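PDB 4H0O: acetate kinase from Entamoeba histolytica, which interconverts acetate and acetyl phosphate as a pyrophosphate-dependent acetate kinase of the ASKHA superfamily, although relatives in the family work with ATP. Local coordinates for residues 16-21 / 148-153; 57-62 / 87-92; 64-69 / 81-86; 75-80 / 134-139; 107-110 / 114-117. All coordinates share one frame; numbering follows the deposited sequence.

Contact 1: 16-21 / 148-153; sequences VLIFNV and RQYVAI
Tyr150 reaches from strand 148-153 toward strand 16-21 and touches it with its phenol oxygen alone, a compact example of how strands that are not direct neighbours can still meet. Strand 93-98 runs between the two, parallel to both, so the contact passes over one face of the sheet. The Tyr150 OH lies 4.3 Å from Val16 CG1 and 4.4 Å from Ile18 CG1, facing two aliphatic side chains that stand two residues apart and so share this face. With chi1 at 66°, the ring of Tyr150 sits between its own backbone N and carbonyl carbon, and this lifts it off the strand and over the sheet. The hydroxyl hydrogen goes elsewhere: Tyr150 OH donates to the carbonyl oxygen of Ile394 in helix 390-402, so the buried polar atom is satisfied and the ring is tied at its far end. Leu17 and Phe19 occupy the other face, where Leu17 CG rests 4.0 Å above the Phe19 ring plane, offset toward its rim. The closer-packed part is thus the Val16, Ile18 and Tyr150 end. Beyond it the strands splay: the CA atoms of Ile18 and Tyr150 are 9.9 Å apart, those of Val21 and Ile153 13.8 Å. At this looser, partly exposed end Asn20, a predicted magnesium ligand, turns its ND2 to Glu391 OE2. Parallel central strands whose carboxy-terminal ends open on a phosphoryl-transfer site are typical of the ribonuclease H-like fold of ASKHA kinases.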
# COMPACT_ATOMS: atom_id res chain seq x y z
N VAL B 16 -26.97 5.56 31.29
CA VAL B 16 -26.26 6.24 30.22
C VAL B 16 -27.00 6.04 28.90
O VAL B 16 -27.27 4.91 28.49
CB VAL B 16 -24.81 5.72 30.07
CG1 VAL B 16 -24.09 6.48 28.97
CG2 VAL B 16 -24.06 5.86 31.38
N LEU B 17 -27.34 7.15 28.25
CA LEU B 17 -28.01 7.11 26.96
C LEU B 17 -26.98 7.15 25.83
O LEU B 17 -26.20 8.09 25.73
CB LEU B 17 -28.98 8.29 26.83
CG LEU B 17 -29.68 8.50 25.49
CD1 LEU B 17 -30.54 7.30 25.14
CD2 LEU B 17 -30.52 9.77 25.51
N ILE B 18 -26.97 6.12 24.98
CA ILE B 18 -26.08 6.11 23.82
C ILE B 18 -26.88 6.25 22.52
O ILE B 18 -27.81 5.48 22.26
CB ILE B 18 -25.22 4.82 23.74
CG1 ILE B 18 -24.04 4.91 24.71
CG2 ILE B 18 -24.68 4.60 22.34
CD1 ILE B 18 -24.35 4.40 26.08
N PHE B 19 -26.53 7.25 21.72
CA PHE B 19 -27.17 7.44 20.42
C PHE B 19 -26.34 6.81 19.31
O PHE B 19 -25.14 7.06 19.20
CB PHE B 19 -27.40 8.92 20.13
CG PHE B 19 -28.60 9.50 20.82
CD1 PHE B 19 -29.87 9.02 20.53
CD2 PHE B 19 -28.47 10.54 21.73
CE1 PHE B 19 -30.99 9.56 21.15
CE2 PHE B 19 -29.58 11.08 22.35
CZ PHE B 19 -30.84 10.59 22.06
N ASN B 20 -26.99 6.00 18.48
CA ASN B 20 -26.34 5.42 17.31
C ASN B 20 -27.01 5.93 16.04
O ASN B 20 -28.09 5.46 15.66
CB ASN B 20 -26.39 3.90 17.38
CG ASN B 20 -25.46 3.23 16.37
OD1 ASN B 20 -24.90 3.90 15.50
ND2 ASN B 20 -25.32 1.92 16.48
N VAL B 21 -26.38 6.91 15.38
CA VAL B 21 -26.94 7.48 14.16
C VAL B 21 -26.80 6.51 13.00
O VAL B 21 -25.69 6.10 12.64
CB VAL B 21 -26.26 8.82 13.79
CG1 VAL B 21 -26.85 9.38 12.51
CG2 VAL B 21 -26.42 9.83 14.91
N ARG B 148 -24.39 15.66 31.83
CA ARG B 148 -23.05 15.54 31.27
C ARG B 148 -23.10 14.71 29.98
O ARG B 148 -23.72 13.64 29.94
CB ARG B 148 -22.11 14.87 32.27
CG ARG B 148 -22.14 15.50 33.66
CD ARG B 148 -21.53 16.89 33.66
NE ARG B 148 -20.07 16.83 33.64
CZ ARG B 148 -19.30 17.61 32.89
NH1 ARG B 148 -19.85 18.50 32.07
NH2 ARG B 148 -17.98 17.49 32.94
N GLN B 149 -22.48 15.22 28.92
CA GLN B 149 -22.47 14.53 27.64
C GLN B 149 -21.05 14.49 27.07
O GLN B 149 -20.25 15.39 27.32
CB GLN B 149 -23.45 15.18 26.65
CG GLN B 149 -24.86 15.34 27.21
CD GLN B 149 -25.91 15.60 26.15
OE1 GLN B 149 -25.77 15.18 25.00
NE2 GLN B 149 -26.98 16.29 26.54
N TYR B 150 -20.76 13.43 26.31
CA TYR B 150 -19.43 13.24 25.74
C TYR B 150 -19.51 12.78 24.29
O TYR B 150 -20.47 12.12 23.88
CB TYR B 150 -18.61 12.24 26.56
CG TYR B 150 -19.14 10.82 26.54
CD1 TYR B 150 -20.12 10.41 27.43
CD2 TYR B 150 -18.62 9.88 25.67
CE1 TYR B 150 -20.59 9.11 27.43
CE2 TYR B 150 -19.08 8.57 25.66
CZ TYR B 150 -20.07 8.20 26.54
OH TYR B 150 -20.52 6.91 26.54
N VAL B 151 -18.48 13.13 23.52
CA VAL B 151 -18.41 12.69 22.14
C VAL B 151 -17.19 11.78 21.94
O VAL B 151 -16.06 12.16 22.22
CB VAL B 151 -18.38 13.89 21.16
CG1 VAL B 151 -17.30 14.89 21.54
CG2 VAL B 151 -18.21 13.42 19.73
N ALA B 152 -17.45 10.55 21.50
CA ALA B 152 -16.38 9.61 21.21
C ALA B 152 -15.90 9.83 19.78
O ALA B 152 -16.66 9.63 18.83
CB ALA B 152 -16.87 8.19 21.40
N ILE B 153 -14.64 10.24 19.62
CA ILE B 153 -14.11 10.56 18.29
C ILE B 153 -13.34 9.39 17.67
O ILE B 153 -12.37 8.88 18.25
CB ILE B 153 -13.21 11.82 18.32
CG1 ILE B 153 -14.06 13.09 18.45
CG2 ILE B 153 -12.39 11.93 17.05
CD1 ILE B 153 -14.41 13.46 19.87

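Contact 2: 57-62 / 87-92; sequences HHLNGQ and NHISIA
Leu59 closes against Asn87 and Ile89, and its branches show how one forked side chain can serve two neighbours. From CB, which heads for the opposite segment, the chain runs to CG, set anti to the backbone N (chi1 172°), and this brings the fork between Asn87 and Ile89. Neither CB nor CG comes within packing distance across the contact; the work is done beyond the fork. There CD1 meets the CD1 methyl of Ile89 at 4.1 Å, the two side chains lying alongside with their tips pointing opposite ways. The other methyl, CD2, lies against the CB-CG-OD1 side of Asn87, nearest the amide oxygen at 3.9 Å from OD1, a van der Waals contact with no bond to that oxygen. The Asn87 amide is held from its own side, since ND2 bonds to the carbonyl oxygen of Phe83, one helical turn earlier. The backbones that present these groups are both turning. Leu59 and Gln62 flank the two-residue loop (Asn60, Gly61) of a beta hairpin, in which Leu59 N bonds to Gln62 O at 3.2 Å, the return bond from Gln62 N to Leu59 O being weak. Across from it, helix 73-86 ends in a Schellman motif with His88 as the C-prime residue, where Ile89 N bonds to Leu84 O and brings Ile89 round to face Leu59. The contact lies at the surface: the hairpin of strands 54-59 and 62-67 meets the end of helix 73-86 just before strand 93-98, with Cys38 of strand 36-44 packed on Leu59 and Leu84 of the helix on Ile89.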
# COMPACT_ATOMS: atom_id res chain seq x y z
N HIS B 57 -40.04 0.98 21.01
CA HIS B 57 -39.29 0.98 22.26
C HIS B 57 -39.31 -0.39 22.93
O HIS B 57 -40.35 -1.03 23.04
CB HIS B 57 -39.84 2.05 23.21
CG HIS B 57 -39.61 3.45 22.73
ND1 HIS B 57 -38.41 4.10 22.86
CD2 HIS B 57 -40.45 4.33 22.12
CE1 HIS B 57 -38.51 5.32 22.36
NE2 HIS B 57 -39.74 5.48 21.91
N HIS B 58 -38.13 -0.83 23.37
CA HIS B 58 -38.02 -2.05 24.16
C HIS B 58 -37.64 -1.65 25.58
O HIS B 58 -36.56 -1.12 25.84
CB HIS B 58 -36.99 -3.01 23.54
CG HIS B 58 -37.42 -3.57 22.22
ND1 HIS B 58 -36.63 -4.44 21.49
CD2 HIS B 58 -38.54 -3.40 21.51
CE1 HIS B 58 -37.26 -4.77 20.38
NE2 HIS B 58 -38.43 -4.16 20.36
N LEU B 59 -38.57 -1.89 26.51
CA LEU B 59 -38.43 -1.43 27.89
C LEU B 59 -38.87 -2.52 28.86
O LEU B 59 -40.05 -2.91 28.88
CB LEU B 59 -39.26 -0.16 28.10
CG LEU B 59 -39.41 0.37 29.52
CD1 LEU B 59 -38.06 0.68 30.13
CD2 LEU B 59 -40.30 1.61 29.53
N ASN B 60 -37.92 -3.00 29.66
CA ASN B 60 -38.17 -4.05 30.63
C ASN B 60 -38.89 -5.24 30.00
O ASN B 60 -38.27 -6.13 29.43
CB ASN B 60 -38.98 -3.52 31.82
CG ASN B 60 -39.02 -4.48 32.98
OD1 ASN B 60 -38.08 -5.25 33.20
ND2 ASN B 60 -40.11 -4.46 33.73
N GLY B 61 -40.21 -5.24 30.12
CA GLY B 61 -41.05 -6.28 29.56
C GLY B 61 -41.08 -6.41 28.05
O GLY B 61 -40.67 -7.43 27.51
N GLN B 62 -41.62 -5.41 27.35
CA GLN B 62 -41.89 -5.61 25.92
C GLN B 62 -41.79 -4.40 24.99
O GLN B 62 -40.99 -3.48 25.19
CB GLN B 62 -43.25 -6.29 25.74
CG GLN B 62 -43.56 -6.66 24.30
CD GLN B 62 -44.83 -7.48 24.17
OE1 GLN B 62 -45.45 -7.85 25.17
NE2 GLN B 62 -45.24 -7.77 22.94
N ASN B 87 -41.53 7.84 30.96
CA ASN B 87 -41.49 6.51 31.57
C ASN B 87 -40.49 6.41 32.72
O ASN B 87 -40.11 5.31 33.12
CB ASN B 87 -41.23 5.43 30.52
CG ASN B 87 -42.44 5.14 29.67
OD1 ASN B 87 -43.19 4.20 29.93
ND2 ASN B 87 -42.65 5.96 28.64
N HIS B 88 -40.07 7.56 33.25
CA HIS B 88 -39.23 7.63 34.45
C HIS B 88 -37.89 6.90 34.33
O HIS B 88 -37.42 6.27 35.29
CB HIS B 88 -40.01 7.14 35.68
CG HIS B 88 -41.25 7.93 35.95
ND1 HIS B 88 -41.22 9.17 36.54
CD2 HIS B 88 -42.55 7.65 35.72
CE1 HIS B 88 -42.46 9.63 36.66
NE2 HIS B 88 -43.28 8.72 36.17
N ILE B 89 -37.27 7.00 33.16
CA ILE B 89 -35.88 6.61 32.98
C ILE B 89 -35.04 7.88 33.07
O ILE B 89 -34.95 8.64 32.11
CB ILE B 89 -35.64 5.93 31.61
CG1 ILE B 89 -36.63 4.78 31.38
CG2 ILE B 89 -34.19 5.45 31.50
CD1 ILE B 89 -36.57 3.69 32.43
N SER B 90 -34.43 8.11 34.23
CA SER B 90 -33.59 9.30 34.41
C SER B 90 -32.20 9.05 33.82
O SER B 90 -31.67 7.94 33.89
CB SER B 90 -33.48 9.67 35.89
OG SER B 90 -32.61 8.80 36.58
N ILE B 91 -31.62 10.10 33.23
CA ILE B 91 -30.38 9.96 32.47
C ILE B 91 -29.26 10.83 33.03
O ILE B 91 -29.40 12.05 33.13
CB ILE B 91 -30.64 10.30 30.99
CG1 ILE B 91 -31.65 9.31 30.39
CG2 ILE B 91 -29.34 10.29 30.19
CD1 ILE B 91 -32.28 9.78 29.12
N ALA B 92 -28.15 10.20 33.38
CA ALA B 92 -27.01 10.89 33.97
C ALA B 92 -25.95 11.26 32.94
O ALA B 92 -25.19 12.22 33.14
CB ALA B 92 -26.40 10.05 35.08

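Contact 3: 64-69 / 81-86; sequences IKIETP and IQFLKE
Strand 64-67 and helix 81-86 face each other with their backbones well separated, Ile66 CA and Phe83 CA being 9.3 Å apart, and the side chains fill the gap. The helix follows the strand in the chain and leads on to strand 93-98, which runs parallel to strand 62-67 in the same sheet; this is a beta-alpha-beta crossover, here one that starts from an edge strand of the eight-stranded sheet and passes over the strands lying between the two. Regular alternation sends Ile64 and Ile66 to the helix side of the strand while Lys65 and Glu67 turn outward. A single aromatic side chain answers them. Phe83 has its ring anti to the backbone N (chi1 167°), which swings it off the helix toward the strand. The isoleucines use different branches to reach it: Ile64 offers its short CG2 methyl, 4.0 Å from Phe83 CE1, whereas Ile66 extends the tip of its longer branch. Both come at the ring obliquely and at the same side of its rim. His57, on the adjacent strand 54-59, stacks with the Phe83 ring, and Tyr28 and Cys38 also touch it, so the aromatic group is buried although the isoleucines remain partly exposed. The closest point of the second isoleucine is Ile66 CD1, which sits 4.0 Å from Phe83 CD1 and 4.2 Å from Phe83 CE1, so it lies against the CD1-CE1 bond, slightly nearer CD1.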
# COMPACT_ATOMS: atom_id res chain seq x y z
N ILE B 64 -43.11 -1.15 22.84
CA ILE B 64 -43.98 0.02 22.87
C ILE B 64 -43.83 0.82 21.58
O ILE B 64 -42.74 1.29 21.25
CB ILE B 64 -43.68 0.92 24.09
CG1 ILE B 64 -43.96 0.16 25.38
CG2 ILE B 64 -44.51 2.20 24.04
CD1 ILE B 64 -43.76 0.98 26.64
N LYS B 65 -44.93 0.97 20.85
CA LYS B 65 -44.90 1.63 19.55
C LYS B 65 -45.63 2.97 19.57
O LYS B 65 -46.83 3.04 19.85
CB LYS B 65 -45.51 0.71 18.49
CG LYS B 65 -44.81 -0.65 18.39
CD LYS B 65 -45.50 -1.56 17.38
CE LYS B 65 -44.70 -2.83 17.15
NZ LYS B 65 -45.39 -3.78 16.23
N ILE B 66 -44.89 4.03 19.28
CA ILE B 66 -45.47 5.37 19.18
C ILE B 66 -45.47 5.78 17.71
O ILE B 66 -44.41 5.94 17.11
CB ILE B 66 -44.67 6.40 20.00
CG1 ILE B 66 -44.73 6.08 21.49
CG2 ILE B 66 -45.20 7.81 19.76
CD1 ILE B 66 -43.68 5.10 21.96
N GLU B 67 -46.66 5.93 17.14
CA GLU B 67 -46.78 6.32 15.74
C GLU B 67 -46.25 7.73 15.52
O GLU B 67 -46.51 8.63 16.32
CB GLU B 67 -48.23 6.18 15.26
CG GLU B 67 -48.66 4.74 15.03
CD GLU B 67 -50.14 4.61 14.72
OE1 GLU B 67 -50.96 5.13 15.50
OE2 GLU B 67 -50.47 3.99 13.69
N THR B 68 -45.50 7.90 14.44
CA THR B 68 -44.81 9.15 14.17
C THR B 68 -44.83 9.44 12.68
O THR B 68 -45.01 8.53 11.87
CB THR B 68 -43.33 9.07 14.62
OG1 THR B 68 -42.79 7.80 14.24
CG2 THR B 68 -43.21 9.22 16.13
N PRO B 69 -44.63 10.71 12.30
CA PRO B 69 -44.33 10.99 10.90
C PRO B 69 -42.93 10.45 10.61
O PRO B 69 -42.26 10.00 11.54
CB PRO B 69 -44.32 12.52 10.84
CG PRO B 69 -45.06 12.97 12.07
CD PRO B 69 -44.76 11.94 13.10
N ILE B 81 -35.87 11.11 23.94
CA ILE B 81 -35.62 11.73 25.24
C ILE B 81 -36.93 11.99 25.98
O ILE B 81 -37.02 11.77 27.20
CB ILE B 81 -34.83 13.05 25.06
CG1 ILE B 81 -33.41 12.77 24.56
CG2 ILE B 81 -34.79 13.84 26.37
CD1 ILE B 81 -32.64 14.01 24.14
N GLN B 82 -37.94 12.44 25.25
CA GLN B 82 -39.26 12.68 25.81
C GLN B 82 -39.90 11.39 26.33
O GLN B 82 -40.51 11.38 27.40
CB GLN B 82 -40.16 13.35 24.77
CG GLN B 82 -41.63 13.43 25.16
CD GLN B 82 -42.42 14.33 24.23
OE1 GLN B 82 -41.90 15.34 23.74
NE2 GLN B 82 -43.67 13.96 23.97
N PHE B 83 -39.76 10.31 25.57
CA PHE B 83 -40.30 9.01 25.96
C PHE B 83 -39.70 8.52 27.27
O PHE B 83 -40.40 7.98 28.12
CB PHE B 83 -40.06 7.97 24.86
CG PHE B 83 -40.30 6.55 25.30
CD1 PHE B 83 -41.57 6.00 25.27
CD2 PHE B 83 -39.24 5.75 25.72
CE1 PHE B 83 -41.79 4.69 25.66
CE2 PHE B 83 -39.46 4.43 26.11
CZ PHE B 83 -40.73 3.90 26.08
N LEU B 84 -38.39 8.70 27.42
CA LEU B 84 -37.68 8.23 28.60
C LEU B 84 -38.09 9.01 29.85
O LEU B 84 -38.18 8.44 30.94
CB LEU B 84 -36.16 8.32 28.37
CG LEU B 84 -35.64 7.48 27.20
CD1 LEU B 84 -34.20 7.84 26.85
CD2 LEU B 84 -35.75 5.99 27.52
N LYS B 85 -38.33 10.31 29.68
CA LYS B 85 -38.82 11.14 30.77
C LYS B 85 -40.20 10.70 31.22
O LYS B 85 -40.47 10.55 32.41
CB LYS B 85 -38.85 12.62 30.35
CG LYS B 85 -37.49 13.29 30.29
CD LYS B 85 -37.60 14.72 29.79
CE LYS B 85 -36.27 15.46 29.88
NZ LYS B 85 -36.36 16.85 29.35
N GLU B 86 -41.09 10.47 30.25
CA GLU B 86 -42.46 10.05 30.53
C GLU B 86 -42.54 8.67 31.17
O GLU B 86 -43.52 8.35 31.86
CB GLU B 86 -43.32 10.11 29.26
CG GLU B 86 -43.66 11.53 28.81
CD GLU B 86 -44.47 11.56 27.52
OE1 GLU B 86 -44.66 10.48 26.91
OE2 GLU B 86 -44.92 12.65 27.13

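Contact 4: 75-80 / 134-139; sequences QAAKLI and FGVIEI
This is a helix-to-helix packing contact between two neighbouring helices of the layer on one face of the large sheet, helices 73-86 and 129-143 of the ribonuclease H-like domain. Both are connecting helices that lead back into parallel strands, 93-98 and 148-153 respectively, and so they run in broadly the same direction: the short axes come within 9.1 Å and cross at -36°. The residue at the centre of the meeting is small. Ala77 points its CB straight at the other helix and fits between Val136 and Ile139, which stand three residues apart on one side of helix 129-143. Val136 contributes CG1, set anti to its backbone N (chi1 172°), at 4.1 Å from Ala77 CB. Lys78 marks the outer margin: its side chain leads away from the contact, and its NZ forms a salt bridge with Glu143 OE2, a second, polar link at the margin between the same two helices. On the inner side Phe19 of strand 16-21 underlies the junction, touching Ala77, Ile80 and Val136. With Ala77 set between the branched Val136 and Ile139, the side-chain pairs at the centre of the contact are apolar. Here the nearest pair is Ala77 CB and Ile139 CG2 at 3.8 Å, and the same Ile139 methyl also reaches to 4.4 Å from Lys78 N.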
# COMPACT_ATOMS: atom_id res chain seq x y z
N GLN B 75 -35.03 15.11 15.36
CA GLN B 75 -36.44 14.99 15.74
C GLN B 75 -36.69 13.69 16.50
O GLN B 75 -37.39 13.68 17.52
CB GLN B 75 -37.35 15.05 14.51
CG GLN B 75 -37.49 16.44 13.89
CD GLN B 75 -37.95 16.38 12.44
OE1 GLN B 75 -38.17 15.30 11.88
NE2 GLN B 75 -38.10 17.54 11.82
N ALA B 76 -36.11 12.61 16.00
CA ALA B 76 -36.22 11.32 16.68
C ALA B 76 -35.56 11.39 18.05
O ALA B 76 -36.10 10.88 19.03
CB ALA B 76 -35.59 10.23 15.84
N ALA B 77 -34.39 12.03 18.11
CA ALA B 77 -33.65 12.18 19.36
C ALA B 77 -34.51 12.83 20.44
O ALA B 77 -34.59 12.33 21.56
CB ALA B 77 -32.39 12.98 19.13
N LYS B 78 -35.14 13.95 20.08
CA LYS B 78 -36.03 14.67 21.00
C LYS B 78 -37.16 13.79 21.52
O LYS B 78 -37.42 13.73 22.72
CB LYS B 78 -36.60 15.91 20.31
CG LYS B 78 -37.75 16.57 21.05
CD LYS B 78 -37.74 18.08 20.87
CE LYS B 78 -38.78 18.75 21.76
NZ LYS B 78 -38.54 20.22 21.89
N LEU B 79 -37.84 13.10 20.60
CA LEU B 79 -38.97 12.26 20.96
C LEU B 79 -38.53 11.05 21.79
O LEU B 79 -39.29 10.56 22.64
CB LEU B 79 -39.74 11.82 19.70
CG LEU B 79 -40.90 12.71 19.25
CD1 LEU B 79 -40.52 14.18 19.22
CD2 LEU B 79 -41.42 12.28 17.88
N ILE B 80 -37.31 10.57 21.55
CA ILE B 80 -36.74 9.49 22.35
C ILE B 80 -36.52 9.96 23.79
O ILE B 80 -36.92 9.29 24.75
CB ILE B 80 -35.40 8.99 21.75
CG1 ILE B 80 -35.66 8.16 20.49
CG2 ILE B 80 -34.63 8.16 22.77
CD1 ILE B 80 -34.40 7.81 19.72
N PHE B 134 -23.82 15.56 14.56
CA PHE B 134 -23.78 16.89 15.15
C PHE B 134 -25.18 17.39 15.52
O PHE B 134 -25.39 17.90 16.62
CB PHE B 134 -23.09 17.90 14.22
CG PHE B 134 -22.87 19.25 14.84
CD1 PHE B 134 -21.80 19.48 15.69
CD2 PHE B 134 -23.74 20.31 14.57
CE1 PHE B 134 -21.59 20.73 16.27
CE2 PHE B 134 -23.54 21.55 15.15
CZ PHE B 134 -22.47 21.76 15.99
N GLY B 135 -26.12 17.24 14.59
CA GLY B 135 -27.49 17.67 14.81
C GLY B 135 -28.10 17.01 16.04
O GLY B 135 -28.81 17.65 16.81
N VAL B 136 -27.81 15.72 16.21
CA VAL B 136 -28.29 14.97 17.36
C VAL B 136 -27.65 15.50 18.65
O VAL B 136 -28.32 15.64 19.67
CB VAL B 136 -28.03 13.46 17.21
CG1 VAL B 136 -28.35 12.71 18.49
CG2 VAL B 136 -28.83 12.90 16.05
N ILE B 137 -26.35 15.79 18.58
CA ILE B 137 -25.63 16.36 19.72
C ILE B 137 -26.21 17.72 20.15
O ILE B 137 -26.44 17.94 21.34
CB ILE B 137 -24.12 16.50 19.43
CG1 ILE B 137 -23.45 15.12 19.40
CG2 ILE B 137 -23.44 17.37 20.47
CD1 ILE B 137 -21.97 15.15 19.07
N GLU B 138 -26.45 18.60 19.19
CA GLU B 138 -27.02 19.92 19.49
C GLU B 138 -28.40 19.85 20.15
O GLU B 138 -28.66 20.54 21.14
CB GLU B 138 -27.08 20.79 18.23
CG GLU B 138 -25.93 21.79 18.11
CD GLU B 138 -26.15 22.83 17.03
OE1 GLU B 138 -26.97 22.58 16.12
OE2 GLU B 138 -25.51 23.90 17.09
N ILE B 139 -29.28 19.01 19.62
CA ILE B 139 -30.61 18.87 20.20
C ILE B 139 -30.56 18.16 21.56
O ILE B 139 -31.39 18.40 22.43
CB ILE B 139 -31.59 18.14 19.22
CG1 ILE B 139 -32.95 18.84 19.21
CG2 ILE B 139 -31.74 16.67 19.57
CD1 ILE B 139 -32.88 20.27 18.71

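Contact 5: 107-110 / 114-117; sequences KSAV and VVLK
Val115 meets Ala109 and Val110 through one methyl group, and its rotamer decides which. With chi1 at 166°, CG1 lies anti to the backbone N, while CG2 falls beside that nitrogen and anti to the carbonyl carbon; it is CG2 that faces the strand. There it packs on Ala109 CB at 3.9 Å and on the carbonyl oxygen Val110 O at 3.4 Å, the latter a close carbon-to-oxygen approach. Val115 CB is farther from that oxygen, 4.1 Å from Val110 O, so the methyl bears the contact. The two strand residues take part in different ways. Ala109 aims its CB at the helix, but Val110 turns its CB away from the helix, its side chain touching Arg148 and Phe402, and presents only backbone to Val115. The helix start is steadied by Asp112, whose OD1 accepts a hydrogen bond from Val115 N, and Phe105 and Val151 add to the apolar surroundings of the valine. Ala109 in turn is bonded through its backbone to Val151. What results is a short edge strand of the eight-stranded sheet of the ribonuclease H-like fold, antiparallel to strand 148-153 and followed directly by helix 113-120, whose first turn packs back on it.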
# COMPACT_ATOMS: atom_id res chain seq x y z
N LYS B 107 -8.06 13.62 21.48
CA LYS B 107 -8.78 12.84 22.48
C LYS B 107 -10.29 12.99 22.29
O LYS B 107 -10.76 14.03 21.83
CB LYS B 107 -8.40 13.30 23.89
CG LYS B 107 -7.01 12.86 24.34
CD LYS B 107 -6.63 13.45 25.70
CE LYS B 107 -6.50 14.96 25.65
NZ LYS B 107 -5.82 15.51 26.86
N SER B 108 -11.03 11.95 22.63
CA SER B 108 -12.48 12.08 22.77
C SER B 108 -12.71 13.07 23.90
O SER B 108 -11.82 13.28 24.73
CB SER B 108 -13.12 10.73 23.07
OG SER B 108 -13.03 9.87 21.96
N ALA B 109 -13.89 13.68 23.96
CA ALA B 109 -14.07 14.80 24.88
C ALA B 109 -15.44 14.90 25.53
O ALA B 109 -16.45 14.52 24.93
CB ALA B 109 -13.72 16.11 24.19
N VAL B 110 -15.45 15.42 26.75
CA VAL B 110 -16.67 15.90 27.37
C VAL B 110 -17.09 17.13 26.57
O VAL B 110 -16.24 17.92 26.16
CB VAL B 110 -16.43 16.28 28.84
CG1 VAL B 110 -17.67 16.92 29.45
CG2 VAL B 110 -16.00 15.05 29.64
N VAL B 114 -16.45 25.04 23.62
CA VAL B 114 -15.28 24.92 22.75
C VAL B 114 -15.38 23.68 21.85
O VAL B 114 -15.20 23.77 20.64
CB VAL B 114 -13.97 24.86 23.56
CG1 VAL B 114 -12.77 24.68 22.64
CG2 VAL B 114 -13.81 26.12 24.40
N VAL B 115 -15.67 22.54 22.47
CA VAL B 115 -15.85 21.27 21.75
C VAL B 115 -16.90 21.38 20.64
O VAL B 115 -16.65 20.97 19.50
CB VAL B 115 -16.21 20.12 22.72
CG1 VAL B 115 -16.73 18.92 21.97
CG2 VAL B 115 -15.00 19.73 23.56
N LEU B 116 -18.06 21.94 20.97
CA LEU B 116 -19.12 22.16 19.99
C LEU B 116 -18.65 23.02 18.82
O LEU B 116 -18.97 22.74 17.66
CB LEU B 116 -20.35 22.79 20.65
CG LEU B 116 -21.26 21.85 21.44
CD1 LEU B 116 -22.26 22.63 22.28
CD2 LEU B 116 -21.98 20.89 20.51
N LYS B 117 -17.89 24.07 19.13
CA LYS B 117 -17.34 24.95 18.11
C LYS B 117 -16.35 24.21 17.20
O LYS B 117 -16.35 24.40 15.99
CB LYS B 117 -16.65 26.14 18.78
CG LYS B 117 -15.80 27.00 17.86
CD LYS B 117 -14.70 27.71 18.64
CE LYS B 117 -13.92 26.72 19.50
NZ LYS B 117 -12.84 27.36 20.30

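Contact 1 is buried, bridges strand 93-98 within the sheet and closes the largest loop; the other four lie nested within it. Contacts 3 and 4 share helix 73-86, whose end contact 2 also uses, so that helix meets the hairpin on one flank and helix 129-143 on another. Contact 4 touches contact 1 through Phe19, and contact 5 joins it by backbone bonding at strand 148-153. Contact 2 is a surface contact, while 3, 4 and 5 are partly buried. Van der Waals packing is common to all five, with apolar side-chain pairs in contacts 2 to 5: a phenol oxygen marks contact 1, an amide contact 2, an aromatic ring contact 3, an alanine between branched residues contact 4, a backbone carbonyl contact 5.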